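Local coordinates for protein adenylate kinase (Cryptosporidium parvum Iowa II, PDB 3BE4) that probably transfers a phosphoryl group between ATP and AMP, as adenylate kinases do, and here holds the two-nucleotide mimic bis(adenosine)-5'-pentaphosphate, at residues Q21-Y29 and P206-L217. Numbering follows the deposited sequence.
With AP5 (bis(adenosine)-5'-pentaphosphate), chain C.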
ATOM      1  N   GLN A  21      -5.097  -0.265   6.917  1.00 14.44           N
ATOM      2  CA  GLN A  21      -6.004  -1.472   6.826  1.00 13.91           C
ATOM      3  C   GLN A  21      -5.158  -2.731   6.748  1.00 16.83           C
ATOM      4  O   GLN A  21      -5.611  -3.789   7.175  1.00 18.03           O
ATOM      5  CB  GLN A  21      -6.911  -1.294   5.639  1.00 16.65           C
ATOM      6  CG  GLN A  21      -7.877  -0.118   5.894  1.00 15.90           C
ATOM      7  CD  GLN A  21      -8.722  -0.264   7.210  1.00 18.86           C
ATOM      8  OE1 GLN A  21      -9.145  -1.420   7.487  1.00 19.31           O
ATOM      9  NE2 GLN A  21      -9.109   0.829   7.849  1.00 17.17           N
ATOM     10  N   CYS A  22      -3.954  -2.675   6.189  1.00 15.25           N
ATOM     11  CA  CYS A  22      -3.127  -3.907   6.079  1.00 15.62           C
ATOM     12  C   CYS A  22      -2.724  -4.452   7.457  1.00 18.60           C
ATOM     13  O   CYS A  22      -2.395  -5.597   7.582  1.00 19.17           O
ATOM     14  CB  CYS A  22      -1.935  -3.756   5.169  1.00 17.50           C
ATOM     15  SG  CYS A  22      -2.440  -3.611   3.477  1.00 19.13           S
ATOM     16  N   GLU A  23      -2.693  -3.583   8.454  1.00 18.33           N
ATOM     17  CA  GLU A  23      -2.414  -4.078   9.792  1.00 21.93           C
ATOM     18  C   GLU A  23      -3.458  -5.078  10.211  1.00 22.61           C
ATOM     19  O   GLU A  23      -3.096  -6.130  10.795  1.00 23.32           O
ATOM     20  CB  GLU A  23      -2.336  -2.913  10.818  1.00 24.59           C
ATOM     21  CG  GLU A  23      -2.219  -3.480  12.265  1.00 32.31           C
ATOM     22  CD  GLU A  23      -0.754  -3.342  12.713  1.00 48.18           C
ATOM     23  OE1 GLU A  23       0.182  -3.516  11.846  1.00 45.83           O
ATOM     24  OE2 GLU A  23      -0.558  -2.974  13.909  1.00 52.21           O
ATOM     25  N   PHE A  24      -4.752  -4.802  10.049  1.00 21.72           N
ATOM     26  CA  PHE A  24      -5.754  -5.832  10.498  1.00 23.51           C
ATOM     27  C   PHE A  24      -5.703  -6.944   9.499  1.00 21.01           C
ATOM     28  O   PHE A  24      -5.911  -8.070   9.867  1.00 22.57           O
ATOM     29  CB  PHE A  24      -7.237  -5.395  10.776  1.00 27.93           C
ATOM     30  CG  PHE A  24      -8.217  -5.631   9.634  1.00 25.58           C
ATOM     31  CD1 PHE A  24      -8.313  -4.650   8.637  1.00 26.08           C
ATOM     32  CD2 PHE A  24      -9.062  -6.697   9.577  1.00 28.16           C
ATOM     33  CE1 PHE A  24      -9.195  -4.746   7.519  1.00 31.47           C
ATOM     34  CE2 PHE A  24      -9.965  -6.840   8.505  1.00 23.39           C
ATOM     35  CZ  PHE A  24     -10.031  -5.839   7.422  1.00 28.68           C
ATOM     36  N   ILE A  25      -5.579  -6.652   8.193  1.00 18.83           N
ATOM     37  CA  ILE A  25      -5.644  -7.772   7.226  1.00 16.59           C
ATOM     38  C   ILE A  25      -4.527  -8.794   7.462  1.00 19.65           C
ATOM     39  O   ILE A  25      -4.750 -10.018   7.395  1.00 20.10           O
ATOM     40  CB  ILE A  25      -5.544  -7.181   5.788  1.00 14.70           C
ATOM     41  CG1 ILE A  25      -6.811  -6.373   5.427  1.00 18.39           C
ATOM     42  CG2 ILE A  25      -5.325  -8.313   4.754  1.00 18.63           C
ATOM     43  CD1 ILE A  25      -6.646  -5.587   4.056  1.00 19.28           C
ATOM     44  N   LYS A  26      -3.282  -8.366   7.739  1.00 18.96           N
ATOM     45  CA  LYS A  26      -2.154  -9.261   8.013  1.00 21.24           C
ATOM     46  C   LYS A  26      -2.501 -10.088   9.206  1.00 23.96           C
ATOM     47  O   LYS A  26      -2.253 -11.320   9.206  1.00 25.69           O
ATOM     48  CB  LYS A  26      -0.956  -8.404   8.539  1.00 25.06           C
ATOM     49  CG  LYS A  26      -0.235  -7.976   7.568  1.00 30.29           C
ATOM     50  CD  LYS A  26       0.726  -6.833   8.097  1.00 30.51           C
ATOM     51  CE  LYS A  26       1.311  -6.904   9.497  1.00 36.62           C
ATOM     52  NZ  LYS A  26       2.399  -5.762   9.570  1.00 37.96           N
ATOM     53  N   LYS A  27      -3.041  -9.462  10.206  1.00 24.59           N
ATOM     54  CA  LYS A  27      -3.138 -10.128  11.488  1.00 28.86           C
ATOM     55  C   LYS A  27      -4.384 -11.030  11.426  1.00 27.67           C
ATOM     56  O   LYS A  27      -4.287 -12.218  11.788  1.00 32.48           O
ATOM     57  CB  LYS A  27      -3.237  -9.124  12.605  1.00 30.88           C
ATOM     58  N   GLU A  28      -5.477 -10.586  10.866  1.00 24.71           N
ATOM     59  CA  GLU A  28      -6.696 -11.397  10.958  1.00 25.09           C
ATOM     60  C   GLU A  28      -6.680 -12.537   9.966  1.00 24.08           C
ATOM     61  O   GLU A  28      -7.352 -13.576  10.167  1.00 25.10           O
ATOM     62  CB  GLU A  28      -7.870 -10.511  10.550  1.00 28.11           C
ATOM     63  CG  GLU A  28      -9.134 -10.964  11.146  1.00 36.45           C
ATOM     64  CD  GLU A  28      -9.535  -9.912  12.165  0.50 38.78           C
ATOM     65  OE1 GLU A  28     -10.730  -9.573  12.193  0.50 41.44           O
ATOM     66  OE2 GLU A  28      -8.626  -9.374  12.852  0.50 40.34           O
ATOM     67  N   TYR A  29      -6.147 -12.227   8.775  1.00 22.37           N
ATOM     68  CA  TYR A  29      -6.199 -13.233   7.659  1.00 19.29           C
ATOM     69  C   TYR A  29      -4.862 -13.945   7.436  1.00 18.79           C
ATOM     70  O   TYR A  29      -4.832 -14.824   6.565  1.00 18.86           O
ATOM     71  CB  TYR A  29      -6.711 -12.616   6.379  1.00 17.78           C
ATOM     72  CG  TYR A  29      -8.025 -12.061   6.529  1.00 17.72           C
ATOM     73  CD1 TYR A  29      -9.151 -12.810   6.249  1.00 19.70           C
ATOM     74  CD2 TYR A  29      -8.164 -10.716   6.904  1.00 25.61           C
ATOM     75  CE1 TYR A  29     -10.458 -12.305   6.455  1.00 23.83           C
ATOM     76  CE2 TYR A  29      -9.441 -10.146   7.106  1.00 27.89           C
ATOM     77  CZ  TYR A  29     -10.580 -10.936   6.851  1.00 27.18           C
ATOM     78  OH  TYR A  29     -11.809 -10.335   6.994  1.00 28.23           O
ATOM     79  N   PRO A 206     -11.546   4.839  10.572  1.00 17.34           N
ATOM     80  CA  PRO A 206     -10.778   3.616  10.222  1.00 18.71           C
ATOM     81  C   PRO A 206     -11.523   2.332  10.567  1.00 19.97           C
ATOM     82  O   PRO A 206     -11.488   1.434   9.738  1.00 19.39           O
ATOM     83  CB  PRO A 206      -9.510   3.764  11.022  1.00 21.90           C
ATOM     84  CG  PRO A 206      -9.562   5.088  11.759  1.00 21.26           C
ATOM     85  CD  PRO A 206     -10.807   5.771  11.456  1.00 18.69           C
ATOM     86  N   LYS A 207     -12.165   2.273  11.750  1.00 20.69           N
ATOM     87  CA  LYS A 207     -12.926   1.054  12.036  1.00 21.71           C
ATOM     88  C   LYS A 207     -14.033   0.747  11.138  1.00 18.18           C
ATOM     89  O   LYS A 207     -14.403  -0.479  10.951  1.00 20.73           O
ATOM     90  CB  LYS A 207     -13.413   0.989  13.520  1.00 21.88           C
ATOM     91  CG  LYS A 207     -12.265   1.071  14.398  1.00 24.15           C
ATOM     92  CD  LYS A 207     -12.667   0.890  15.928  1.00 31.39           C
ATOM     93  CE  LYS A 207     -11.509   1.144  16.813  1.00 42.01           C
ATOM     94  NZ  LYS A 207     -11.989   1.159  18.255  1.00 47.21           N
ATOM     95  N   GLU A 208     -14.771   1.749  10.588  1.00 18.83           N
ATOM     96  CA  GLU A 208     -15.792   1.552   9.595  1.00 19.92           C
ATOM     97  C   GLU A 208     -15.260   1.149   8.268  1.00 18.40           C
ATOM     98  O   GLU A 208     -15.870   0.315   7.577  1.00 19.09           O
ATOM     99  CB  GLU A 208     -16.527   2.857   9.371  1.00 19.19           C
ATOM    100  CG  GLU A 208     -17.392   3.194  10.628  1.00 23.70           C
ATOM    101  CD  GLU A 208     -18.355   4.459  10.391  1.00 27.65           C
ATOM    102  OE1 GLU A 208     -18.802   4.740   9.265  1.00 37.10           O
ATOM    103  OE2 GLU A 208     -18.653   5.217  11.393  1.00 41.27           O
ATOM    104  N   VAL A 209     -14.025   1.613   7.884  1.00 17.86           N
ATOM    105  CA  VAL A 209     -13.465   1.086   6.681  1.00 17.74           C
ATOM    106  C   VAL A 209     -13.102  -0.419   6.845  1.00 17.73           C
ATOM    107  O   VAL A 209     -13.318  -1.176   5.911  1.00 18.50           O
ATOM    108  CB  VAL A 209     -12.155   1.932   6.274  1.00 18.63           C
ATOM    109  CG1 VAL A 209     -11.478   1.343   5.022  1.00 18.07           C
ATOM    110  CG2 VAL A 209     -12.537   3.414   6.185  1.00 15.21           C
ATOM    111  N   THR A 210     -12.595  -0.785   8.025  1.00 18.28           N
ATOM    112  CA  THR A 210     -12.258  -2.169   8.340  1.00 19.14           C
ATOM    113  C   THR A 210     -13.556  -2.984   8.187  1.00 22.35           C
ATOM    114  O   THR A 210     -13.481  -4.038   7.560  1.00 20.65           O
ATOM    115  CB  THR A 210     -11.740  -2.267   9.706  1.00 20.15           C
ATOM    116  OG1 THR A 210     -10.441  -1.634   9.815  1.00 19.64           O
ATOM    117  CG2 THR A 210     -11.552  -3.752  10.170  1.00 19.68           C
ATOM    118  N   GLU A 211     -14.693  -2.546   8.769  1.00 21.50           N
ATOM    119  CA  GLU A 211     -15.920  -3.351   8.558  0.50 21.32           C
ATOM    120  C   GLU A 211     -16.337  -3.471   7.098  1.00 22.54           C
ATOM    121  O   GLU A 211     -16.777  -4.549   6.683  1.00 24.10           O
ATOM    122  CB  GLU A 211     -17.078  -2.896   9.500  0.50 20.10           C
ATOM    123  CG  GLU A 211     -16.839  -3.138  11.009  0.50 23.73           C
ATOM    124  CD  GLU A 211     -16.356  -4.560  11.349  0.50 26.28           C
ATOM    125  OE1 GLU A 211     -17.056  -5.516  10.923  0.50 28.07           O
ATOM    126  OE2 GLU A 211     -15.245  -4.699  11.974  0.50 27.22           O
ATOM    127  N   GLN A 212     -16.133  -2.485   6.222  1.00 18.58           N
ATOM    128  CA  GLN A 212     -16.447  -2.666   4.904  1.00 20.59           C
ATOM    129  C   GLN A 212     -15.529  -3.629   4.196  1.00 21.67           C
ATOM    130  O   GLN A 212     -15.976  -4.307   3.271  1.00 21.43           O
ATOM    131  CB  GLN A 212     -16.363  -1.340   4.167  1.00 22.06           C
ATOM    132  CG  GLN A 212     -17.421  -0.318   4.530  1.00 20.57           C
ATOM    133  CD  GLN A 212     -17.044   0.916   3.704  1.00 24.75           C
ATOM    134  OE1 GLN A 212     -17.269   1.018   2.536  1.00 26.27           O
ATOM    135  NE2 GLN A 212     -16.269   1.813   4.371  1.00 36.53           N
ATOM    136  N   ILE A 213     -14.260  -3.614   4.572  1.00 17.56           N
ATOM    137  CA  ILE A 213     -13.364  -4.571   4.042  1.00 19.70           C
ATOM    138  C   ILE A 213     -13.701  -6.014   4.459  1.00 22.07           C
ATOM    139  O   ILE A 213     -13.699  -6.910   3.582  1.00 21.72           O
ATOM    140  CB  ILE A 213     -11.873  -4.189   4.319  1.00 21.31           C
ATOM    141  CG1 ILE A 213     -11.591  -2.887   3.532  1.00 20.35           C
ATOM    142  CG2 ILE A 213     -10.948  -5.414   3.899  1.00 20.06           C
ATOM    143  CD1 ILE A 213     -10.173  -2.361   3.933  1.00 23.92           C
ATOM    144  N   LYS A 214     -14.018  -6.213   5.698  1.00 21.96           N
ATOM    145  CA  LYS A 214     -14.439  -7.555   6.163  1.00 24.44           C
ATOM    146  C   LYS A 214     -15.665  -8.088   5.405  1.00 24.80           C
ATOM    147  O   LYS A 214     -15.797  -9.315   5.180  1.00 24.00           O
ATOM    148  CB  LYS A 214     -14.778  -7.551   7.638  1.00 24.13           C
ATOM    149  CG  LYS A 214     -13.564  -7.466   8.543  1.00 25.76           C
ATOM    150  CD  LYS A 214     -13.888  -7.174   9.964  1.00 36.58           C
ATOM    151  CE  LYS A 214     -12.732  -7.608  10.811  1.00 44.78           C
ATOM    152  NZ  LYS A 214     -13.073  -7.743  12.245  1.00 51.84           N
ATOM    153  N   LYS A 215     -16.534  -7.205   4.936  1.00 23.03           N
ATOM    154  CA  LYS A 215     -17.712  -7.635   4.169  1.00 27.72           C
ATOM    155  C   LYS A 215     -17.371  -8.165   2.821  1.00 28.32           C
ATOM    156  O   LYS A 215     -18.084  -9.046   2.261  1.00 27.30           O
ATOM    157  CB  LYS A 215     -18.686  -6.435   3.969  1.00 30.12           C
ATOM    158  CG  LYS A 215     -19.540  -6.227   5.215  1.00 31.93           C
ATOM    159  CD  LYS A 215     -20.604  -5.094   4.940  1.00 34.64           C
ATOM    160  CE  LYS A 215     -20.348  -4.138   3.647  1.00 41.86           C
ATOM    161  NZ  LYS A 215     -20.434  -2.551   3.831  1.00 40.17           N
ATOM    162  N   ILE A 216     -16.282  -7.676   2.243  1.00 23.95           N
ATOM    163  CA  ILE A 216     -15.821  -8.098   0.970  1.00 28.05           C
ATOM    164  C   ILE A 216     -14.920  -9.338   1.036  1.00 28.41           C
ATOM    165  O   ILE A 216     -14.851 -10.064   0.044  1.00 32.66           O
ATOM    166  CB  ILE A 216     -14.918  -6.976   0.360  1.00 26.43           C
ATOM    167  CG1 ILE A 216     -15.713  -5.785  -0.125  1.00 31.43           C
ATOM    168  CG2 ILE A 216     -14.095  -7.491  -0.912  1.00 29.41           C
ATOM    169  CD1 ILE A 216     -14.829  -4.600  -0.351  1.00 30.10           C
ATOM    170  N   LEU A 217     -14.171  -9.534   2.105  1.00 30.33           N
ATOM    171  CA  LEU A 217     -13.237 -10.682   2.253  1.00 32.19           C
ATOM    172  C   LEU A 217     -13.971 -11.935   2.747  1.00 36.31           C
ATOM    173  O   LEU A 217     -15.160 -11.764   3.072  1.00 35.32           O
ATOM    174  CB  LEU A 217     -12.108 -10.338   3.236  1.00 32.26           C
ATOM    175  CG  LEU A 217     -11.168  -9.298   2.591  1.00 27.56           C
ATOM    176  CD1 LEU A 217      -9.937  -9.001   3.469  1.00 30.29           C
ATOM    177  CD2 LEU A 217     -10.791  -9.705   1.183  1.00 29.25           C
ATOM    178  OXT LEU A 217     -13.432 -13.092   2.835  1.00 38.26           O
TER
HETATM  179  PA  AP5 C 219       4.044   4.436  -0.482  1.00 15.11           P
HETATM  180  O1A AP5 C 219       4.836   4.249   0.822  1.00 18.13           O
HETATM  181  O2A AP5 C 219       3.098   3.411  -0.901  1.00 15.16           O
HETATM  182  O3A AP5 C 219       3.312   5.859  -0.439  1.00 16.83           O
HETATM  183  PB  AP5 C 219       1.981   6.372  -1.140  1.00 16.08           P
HETATM  184  O1B AP5 C 219       1.719   5.647  -2.370  1.00 16.45           O
HETATM  185  O2B AP5 C 219       2.054   7.904  -1.130  1.00 19.85           O
HETATM  186  O3B AP5 C 219       0.865   5.868   0.013  1.00 13.84           O
HETATM  187  PG  AP5 C 219       0.914   6.016   1.571  1.00 14.71           P
HETATM  188  O1G AP5 C 219       1.225   7.438   1.887  1.00 18.39           O
HETATM  189  O2G AP5 C 219       1.783   4.937   2.074  1.00 14.71           O
HETATM  190  O3G AP5 C 219      -0.624   5.735   1.806  1.00 14.83           O
HETATM  191  PD  AP5 C 219      -1.474   4.558   2.552  1.00 13.66           P
HETATM  192  O1D AP5 C 219      -0.532   3.515   2.977  1.00 13.80           O
HETATM  193  O2D AP5 C 219      -2.606   4.273   1.656  1.00 14.57           O
HETATM  194  O3D AP5 C 219      -2.100   5.351   3.792  1.00 13.36           O
HETATM  195  PE  AP5 C 219      -1.751   5.188   5.338  1.00 13.64           P
HETATM  196  O1E AP5 C 219      -0.347   5.425   5.523  1.00 13.89           O
HETATM  197  O2E AP5 C 219      -2.340   3.913   5.907  1.00 15.96           O
HETATM  198  O5F AP5 C 219       5.004   4.645  -1.742  1.00 14.64           O
HETATM  199  C5F AP5 C 219       6.109   5.515  -1.453  1.00 16.38           C
HETATM  200  C4F AP5 C 219       6.613   5.946  -2.892  1.00 15.09           C
HETATM  201  O4F AP5 C 219       7.419   4.894  -3.366  1.00 15.00           O
HETATM  202  C3F AP5 C 219       5.618   6.209  -3.958  1.00 17.91           C
HETATM  203  O3F AP5 C 219       5.100   7.520  -3.888  1.00 18.02           O
HETATM  204  C2F AP5 C 219       6.564   6.022  -5.162  1.00 17.65           C
HETATM  205  O2F AP5 C 219       7.556   7.118  -5.233  1.00 21.54           O
HETATM  206  C1F AP5 C 219       7.328   4.761  -4.801  1.00 15.62           C
HETATM  207  N9A AP5 C 219       6.584   3.590  -5.184  1.00 15.05           N
HETATM  208  C8A AP5 C 219       5.985   2.704  -4.245  1.00 10.84           C
HETATM  209  N7A AP5 C 219       5.386   1.711  -4.880  1.00 14.41           N
HETATM  210  C5A AP5 C 219       5.626   1.898  -6.257  1.00 16.28           C
HETATM  211  C6A AP5 C 219       5.287   1.134  -7.357  1.00 16.56           C
HETATM  212  N6A AP5 C 219       4.477   0.071  -7.417  1.00 15.28           N
HETATM  213  N1A AP5 C 219       5.730   1.675  -8.589  1.00 16.27           N
HETATM  214  C2A AP5 C 219       6.495   2.745  -8.585  1.00 16.18           C
HETATM  215  N3A AP5 C 219       6.859   3.517  -7.538  1.00 16.14           N
HETATM  216  C4A AP5 C 219       6.449   2.999  -6.290  1.00 15.62           C
HETATM  217  O5J AP5 C 219      -2.652   6.325   5.940  1.00 13.78           O
HETATM  218  C5J AP5 C 219      -2.272   7.774   5.741  1.00 13.71           C
HETATM  219  C4J AP5 C 219      -2.751   8.485   7.025  1.00 14.30           C
HETATM  220  O4J AP5 C 219      -4.174   8.450   7.242  1.00 11.67           O
HETATM  221  C3J AP5 C 219      -2.016   7.980   8.270  1.00 14.21           C
HETATM  222  O3J AP5 C 219      -1.753   9.070   9.128  1.00 14.53           O
HETATM  223  C2J AP5 C 219      -3.140   7.176   8.845  1.00 12.96           C
HETATM  224  O2J AP5 C 219      -3.034   7.090  10.259  1.00 15.46           O
HETATM  225  C1J AP5 C 219      -4.415   7.868   8.634  1.00 13.73           C
HETATM  226  N9B AP5 C 219      -5.625   7.127   8.453  1.00 12.49           N
HETATM  227  C8B AP5 C 219      -5.755   5.852   7.905  1.00 13.75           C
HETATM  228  N7B AP5 C 219      -7.066   5.553   7.853  1.00 16.98           N
HETATM  229  C5B AP5 C 219      -7.776   6.612   8.366  1.00 16.20           C
HETATM  230  C6B AP5 C 219      -9.168   6.939   8.408  1.00 15.01           C
HETATM  231  N6B AP5 C 219     -10.069   6.048   7.995  1.00 18.38           N
HETATM  232  N1B AP5 C 219      -9.528   8.137   8.946  1.00 15.05           N
HETATM  233  C2B AP5 C 219      -8.546   9.076   9.297  1.00 14.54           C
HETATM  234  N3B AP5 C 219      -7.200   8.858   9.193  1.00 13.59           N
HETATM  235  C4B AP5 C 219      -6.802   7.656   8.633  1.00 13.91           C
HETATM  236  O   HOH W   1     -14.180 -11.311   6.235  1.00 36.45           O
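The side chain of Q21 fits as a knob into the hole formed by P206, V209, T210 and I213 on the first turns of helix 206-216. T210 OG1 donates to Q21 OE1 over 2.7 Å, in the carbonyl plane and on a lone pair, while Q21 NE2 gives a hydrogen to P206 O at 3.1 Å, somewhat out of the amide plane. P206 O also accepts from T210 N, its regular helical partner. Glutamine suits this buried place because one flat group can donate and accept at once; a bend at chi2 (-56°) helps carry the amide to T210 and the P206 carbonyl.

T210 pairs a hydroxyl with a methyl: the hydroxyl serves Q21, and CG2, anti to the backbone N, stands over the F24 ring, 3.5 Å from its centroid and 5° off the normal, a CH-pi contact. The opposite face is met near its rim by CG1 of the adjacent I25, and I213 meets the ring edge, with CG2 3.7 Å from F24 CZ. K214 suits its place by joining an apolar chain to a charge: CG and CE pass obliquely by F24 CE2, and NZ forms a salt bridge with E28 OE1 at 3.0 Å, weak as a hydrogen bond, and a long one with E211 OE2. L217 CD1 sits over one face of Y29, offset toward its rim. A water links Y29 OH to K214 O, and H6 bonds L217 OXT while meeting the Y29 ring nearly perpendicularly.

P206, whose first-turn position needs no backbone N-H, also packs against an adenine of AP5. The segments cross at -46°, their axes 10.5 Å apart. In this P-loop NTPase fold both helices rest on the parallel sheet: I213 reaches strands 114-119 and 197-201, Q21 touches F118, and I25 packs on V87 of strand 86-89.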